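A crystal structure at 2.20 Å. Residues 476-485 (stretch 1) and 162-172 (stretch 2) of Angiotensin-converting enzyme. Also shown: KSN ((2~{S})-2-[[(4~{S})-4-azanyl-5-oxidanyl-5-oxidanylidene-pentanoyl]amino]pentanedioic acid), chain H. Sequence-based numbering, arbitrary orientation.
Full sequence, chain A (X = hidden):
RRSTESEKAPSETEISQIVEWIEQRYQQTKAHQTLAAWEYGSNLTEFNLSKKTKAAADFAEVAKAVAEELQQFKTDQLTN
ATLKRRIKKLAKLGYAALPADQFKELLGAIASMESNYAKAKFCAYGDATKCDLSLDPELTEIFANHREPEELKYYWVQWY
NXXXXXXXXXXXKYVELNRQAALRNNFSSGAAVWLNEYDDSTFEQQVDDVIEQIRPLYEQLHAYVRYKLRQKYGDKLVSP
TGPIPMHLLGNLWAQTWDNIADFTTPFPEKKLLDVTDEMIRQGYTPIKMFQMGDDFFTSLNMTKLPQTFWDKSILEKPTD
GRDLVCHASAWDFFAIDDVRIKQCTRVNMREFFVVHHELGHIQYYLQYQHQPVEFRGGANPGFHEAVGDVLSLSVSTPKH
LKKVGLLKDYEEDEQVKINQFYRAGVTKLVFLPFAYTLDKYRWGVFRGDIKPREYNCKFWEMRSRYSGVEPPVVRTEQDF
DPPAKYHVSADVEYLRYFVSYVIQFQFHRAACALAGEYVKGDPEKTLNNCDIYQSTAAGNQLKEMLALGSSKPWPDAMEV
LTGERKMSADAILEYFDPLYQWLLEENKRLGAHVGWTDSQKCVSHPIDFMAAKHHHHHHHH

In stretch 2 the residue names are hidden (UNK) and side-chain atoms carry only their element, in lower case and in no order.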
# COMPACT_ATOMS: atom_id res chain seq x y z
N THR A 476 -14.39 -15.97 16.73
CA THR A 476 -15.62 -16.65 16.31
C THR A 476 -16.31 -15.83 15.23
O THR A 476 -15.86 -14.73 14.88
CB THR A 476 -16.58 -16.87 17.50
OG1 THR A 476 -17.12 -15.60 17.91
CG2 THR A 476 -15.86 -17.55 18.67
N GLU A 477 -17.44 -16.34 14.72
CA GLU A 477 -18.23 -15.56 13.78
C GLU A 477 -18.94 -14.39 14.45
O GLU A 477 -19.45 -13.52 13.74
CB GLU A 477 -19.24 -16.43 13.07
CG GLU A 477 -18.61 -17.34 12.02
CD GLU A 477 -17.92 -16.56 10.91
OE1 GLU A 477 -18.19 -15.34 10.77
OE2 GLU A 477 -17.11 -17.16 10.18
N GLN A 478 -18.96 -14.32 15.78
CA GLN A 478 -19.45 -13.10 16.43
C GLN A 478 -18.45 -11.96 16.31
O GLN A 478 -18.84 -10.80 16.38
CB GLN A 478 -19.76 -13.37 17.90
CG GLN A 478 -20.92 -14.33 18.13
CD GLN A 478 -20.82 -15.05 19.46
OE1 GLN A 478 -20.91 -16.28 19.52
NE2 GLN A 478 -20.61 -14.28 20.53
N ASP A 479 -17.16 -12.28 16.15
CA ASP A 479 -16.17 -11.30 15.75
C ASP A 479 -16.28 -11.07 14.25
O ASP A 479 -16.85 -11.89 13.52
CB ASP A 479 -14.76 -11.77 16.10
CG ASP A 479 -14.63 -12.19 17.55
OD1 ASP A 479 -14.99 -11.38 18.43
OD2 ASP A 479 -14.20 -13.34 17.82
N PHE A 480 -15.77 -9.93 13.79
CA PHE A 480 -15.70 -9.70 12.34
C PHE A 480 -14.49 -8.80 12.07
O PHE A 480 -14.58 -7.57 12.10
CB PHE A 480 -16.99 -9.09 11.81
CG PHE A 480 -16.91 -8.72 10.35
CD1 PHE A 480 -16.58 -9.66 9.42
CD2 PHE A 480 -17.14 -7.44 9.94
CE1 PHE A 480 -16.48 -9.32 8.09
CE2 PHE A 480 -17.05 -7.10 8.61
CZ PHE A 480 -16.72 -8.04 7.68
N ASP A 481 -13.37 -9.43 11.76
CA ASP A 481 -12.07 -8.80 11.90
C ASP A 481 -11.50 -8.07 10.68
O ASP A 481 -10.63 -7.22 10.85
CB ASP A 481 -11.09 -9.87 12.39
CG ASP A 481 -11.38 -10.30 13.82
OD1 ASP A 481 -11.68 -9.39 14.63
OD2 ASP A 481 -11.31 -11.53 14.14
N PRO A 482 -11.96 -8.35 9.47
CA PRO A 482 -11.38 -7.67 8.27
C PRO A 482 -11.38 -6.16 8.36
O PRO A 482 -10.41 -5.52 7.91
CB PRO A 482 -12.29 -8.16 7.13
CG PRO A 482 -12.65 -9.55 7.61
CD PRO A 482 -12.90 -9.42 9.08
N PRO A 483 -12.42 -5.52 8.90
CA PRO A 483 -12.43 -4.04 8.89
C PRO A 483 -11.40 -3.40 9.83
O PRO A 483 -11.21 -2.19 9.77
CB PRO A 483 -13.87 -3.68 9.33
CG PRO A 483 -14.66 -4.93 9.07
CD PRO A 483 -13.70 -6.07 9.35
N ALA A 484 -10.76 -4.19 10.69
CA ALA A 484 -9.66 -3.72 11.52
C ALA A 484 -8.45 -3.27 10.71
O ALA A 484 -7.47 -2.81 11.28
CB ALA A 484 -9.23 -4.81 12.50
N LYS A 485 -8.50 -3.43 9.39
CA LYS A 485 -7.44 -3.00 8.49
C LYS A 485 -7.96 -1.81 7.70
O LYS A 485 -9.06 -1.88 7.13
CB LYS A 485 -7.01 -4.14 7.57
CG LYS A 485 -6.05 -3.78 6.48
CD LYS A 485 -4.71 -3.34 7.03
CE LYS A 485 -3.81 -2.79 5.92
NZ LYS A 485 -2.65 -1.97 6.45
N UNK A 162 -12.73 -3.29 18.61
CA UNK A 162 -13.25 -1.95 18.41
C UNK A 162 -13.41 -1.56 16.95
O UNK A 162 -14.31 -0.76 16.63
c UNK A 162 -12.34 -0.93 19.11
N UNK A 163 -12.58 -2.08 16.04
CA UNK A 163 -12.61 -1.63 14.66
C UNK A 163 -13.19 -2.67 13.71
O UNK A 163 -13.34 -2.36 12.52
o UNK A 163 -10.28 -2.32 14.22
c UNK A 163 -11.20 -1.21 14.17
c UNK A 163 -10.68 -0.07 15.01
N UNK A 164 -13.55 -3.85 14.19
CA UNK A 164 -14.04 -4.94 13.36
C UNK A 164 -15.53 -5.13 13.56
O UNK A 164 -16.35 -4.58 12.78
N UNK A 165 -15.95 -5.97 14.52
CA UNK A 165 -17.36 -6.33 14.65
C UNK A 165 -18.31 -5.14 14.73
O UNK A 165 -19.40 -5.22 14.16
c UNK A 165 -17.55 -7.21 15.90
N UNK A 166 -17.98 -4.03 15.38
CA UNK A 166 -18.95 -2.93 15.47
C UNK A 166 -19.44 -2.41 14.14
O UNK A 166 -20.47 -1.73 14.12
c UNK A 166 -16.71 -3.72 16.08
c UNK A 166 -18.17 -1.83 16.23
c UNK A 166 -17.10 -2.56 16.99
N UNK A 167 -18.75 -2.64 13.02
CA UNK A 167 -19.16 -2.09 11.75
C UNK A 167 -19.63 -3.18 10.78
O UNK A 167 -19.70 -2.93 9.58
c UNK A 167 -18.06 -1.23 11.11
c UNK A 167 -16.86 -2.07 10.76
c UNK A 167 -17.65 -0.10 12.06
N UNK A 168 -19.96 -4.38 11.28
CA UNK A 168 -20.40 -5.47 10.41
C UNK A 168 -21.52 -5.01 9.48
O UNK A 168 -21.45 -5.21 8.26
n UNK A 168 -20.50 -11.06 11.22
c UNK A 168 -20.64 -10.38 12.36
c UNK A 168 -21.41 -7.88 10.42
n UNK A 168 -19.95 -10.76 13.44
c UNK A 168 -22.26 -8.84 11.29
n UNK A 168 -21.47 -9.33 12.42
c UNK A 168 -20.88 -6.66 11.25
N UNK A 169 -22.54 -4.36 10.03
CA UNK A 169 -23.71 -4.01 9.23
C UNK A 169 -23.39 -2.96 8.17
O UNK A 169 -23.86 -3.07 7.03
c UNK A 169 -26.37 -4.29 12.03
o UNK A 169 -26.91 -5.32 12.48
c UNK A 169 -25.00 -4.42 11.39
c UNK A 169 -24.83 -3.52 10.15
o UNK A 169 -26.91 -3.15 12.06
N UNK A 170 -22.59 -1.94 8.51
CA UNK A 170 -22.16 -1.02 7.47
C UNK A 170 -21.39 -1.74 6.38
O UNK A 170 -21.57 -1.48 5.19
c UNK A 170 -21.30 0.11 8.06
o UNK A 170 -21.99 0.76 9.12
N UNK A 171 -20.50 -2.67 6.77
CA UNK A 171 -19.80 -3.46 5.77
C UNK A 171 -20.77 -4.24 4.89
O UNK A 171 -20.60 -4.28 3.67
c UNK A 171 -16.11 -5.64 4.07
c UNK A 171 -16.60 -6.87 3.71
c UNK A 171 -17.81 -7.31 4.22
c UNK A 171 -18.05 -5.28 5.48
c UNK A 171 -18.83 -4.43 6.45
c UNK A 171 -16.84 -4.84 4.97
c UNK A 171 -18.52 -6.52 5.10
N UNK A 172 -21.78 -4.86 5.48
CA UNK A 172 -22.70 -5.67 4.68
C UNK A 172 -23.44 -4.79 3.67
O UNK A 172 -23.65 -5.19 2.52
c UNK A 172 -24.62 -7.34 4.82
c UNK A 172 -23.68 -6.40 5.58
c UNK A 172 -23.86 -8.40 4.07
o UNK A 172 -22.90 -9.00 4.59
n UNK A 172 -24.25 -8.64 2.83
C10 KSN H . -5.54 6.12 0.28
C13 KSN H . -1.08 4.81 0.26
C17 KSN H . -0.19 -0.23 4.34
C02 KSN H . 0.80 0.27 3.28
C03 KSN H . 0.34 1.47 2.44
C04 KSN H . -0.77 2.33 3.01
C05 KSN H . -0.40 3.82 3.24
C07 KSN H . -2.05 4.70 1.45
C08 KSN H . -3.22 5.68 1.38
C09 KSN H . -4.19 5.37 0.23
N01 KSN H . 1.14 -0.82 2.36
N06 KSN H . -1.07 4.92 2.53
O11 KSN H . -5.93 6.63 1.38
O12 KSN H . -6.28 6.23 -0.75
O14 KSN H . -0.15 5.66 0.31
O15 KSN H . -1.16 4.05 -0.73
O16 KSN H . 0.40 4.10 4.07
O18 KSN H . -0.17 0.33 5.47
O19 KSN H . -1.03 -1.15 4.15
O HOH W 1 -14.11 -8.02 15.40
O HOH W 2 -18.37 -12.47 11.28
O HOH W 3 -20.29 -14.26 10.24

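Position 162 has one side-chain carbon and lies out of reach of stretch 1. It is Ala162.

Position 163 has a carbon bearing one oxygen and one carbon. Its oxygen lies 3.1 Å from Ala484 CA and 3.2 Å from Ala484 CB. The branching marks a threonine, Thr163. Its OG1 is hydrogen-bonded elsewhere in the structure.

Position 164 has no side-chain atoms. Its CA sits 3.0 Å from Phe480 O. It is Gly164, the first residue to leave helical phi/psi after the helix. An ideal CB here would be 2.4 Å from Phe480 O, a clash, so the close approach depends on the bare backbone.

Position 165 has one side-chain carbon, its CB, 3.8 Å from Gln478 O. It is Ala165. Its N is 3.2 Å from Phe480 O, but the angle is too poor for a hydrogen bond. Water 1 instead accepts from Ala165 N (2.9 Å to the water O) and from Phe480 N (3.0 Å to the same O), and donates to Asp481 OD1.

Position 166 has three carbons closing a ring onto the backbone N. This is Pro166. It points away and makes no contact.

Position 167 has one carbon carrying two more. A branch carbon packs 3.7 Å from Pro483 CB. It is Val167, at the N-cap position of the next helix, and the packing atom is CG2.

Position 168 has three carbons, a nitrogen, then a carbon carrying two nitrogens. One terminal nitrogen lies 2.8 Å from Glu477 O. Only arginine fits. Arg168 NH2 donates to Glu477 O. Its bonds from NH2 to Gln478 O (3.1 Å) and Asp479 O (3.3 Å) are weak. Phe480 CB lies over one face of the guanidinium. Water 2 accepts from Arg168 NH1, and its O lies 2.8 Å from Asp479 O.

Position 169 has three carbons, the third carrying two oxygens. It is Glu169, exposed, pointing away and free of contact.

Position 170 has one carbon and one oxygen. It is Ser170, out of reach of stretch 1.

Position 171 has one carbon and a six-carbon ring without a hydroxyl. A ring carbon lies 3.5 Å from Phe480 CZ. It is Phe171, and that carbon is CD2. The edge of Phe480 meets its face, with planes at 62°.

Position 172 has three carbons, the third carrying one oxygen and one nitrogen. Side-chain length separates it from asparagine: this is Gln172, with no contact.

The contact buries 527 Å² in total. Phe480 points toward stretch 2 and packs against Phe171. Arg168 gathers carbonyls from the turn that spans Thr476 to Asp479. Gly164 lets the two backbones come close, and water 1 bridges them.

Stretch 2 (162-172) ATGAPVRESFQ
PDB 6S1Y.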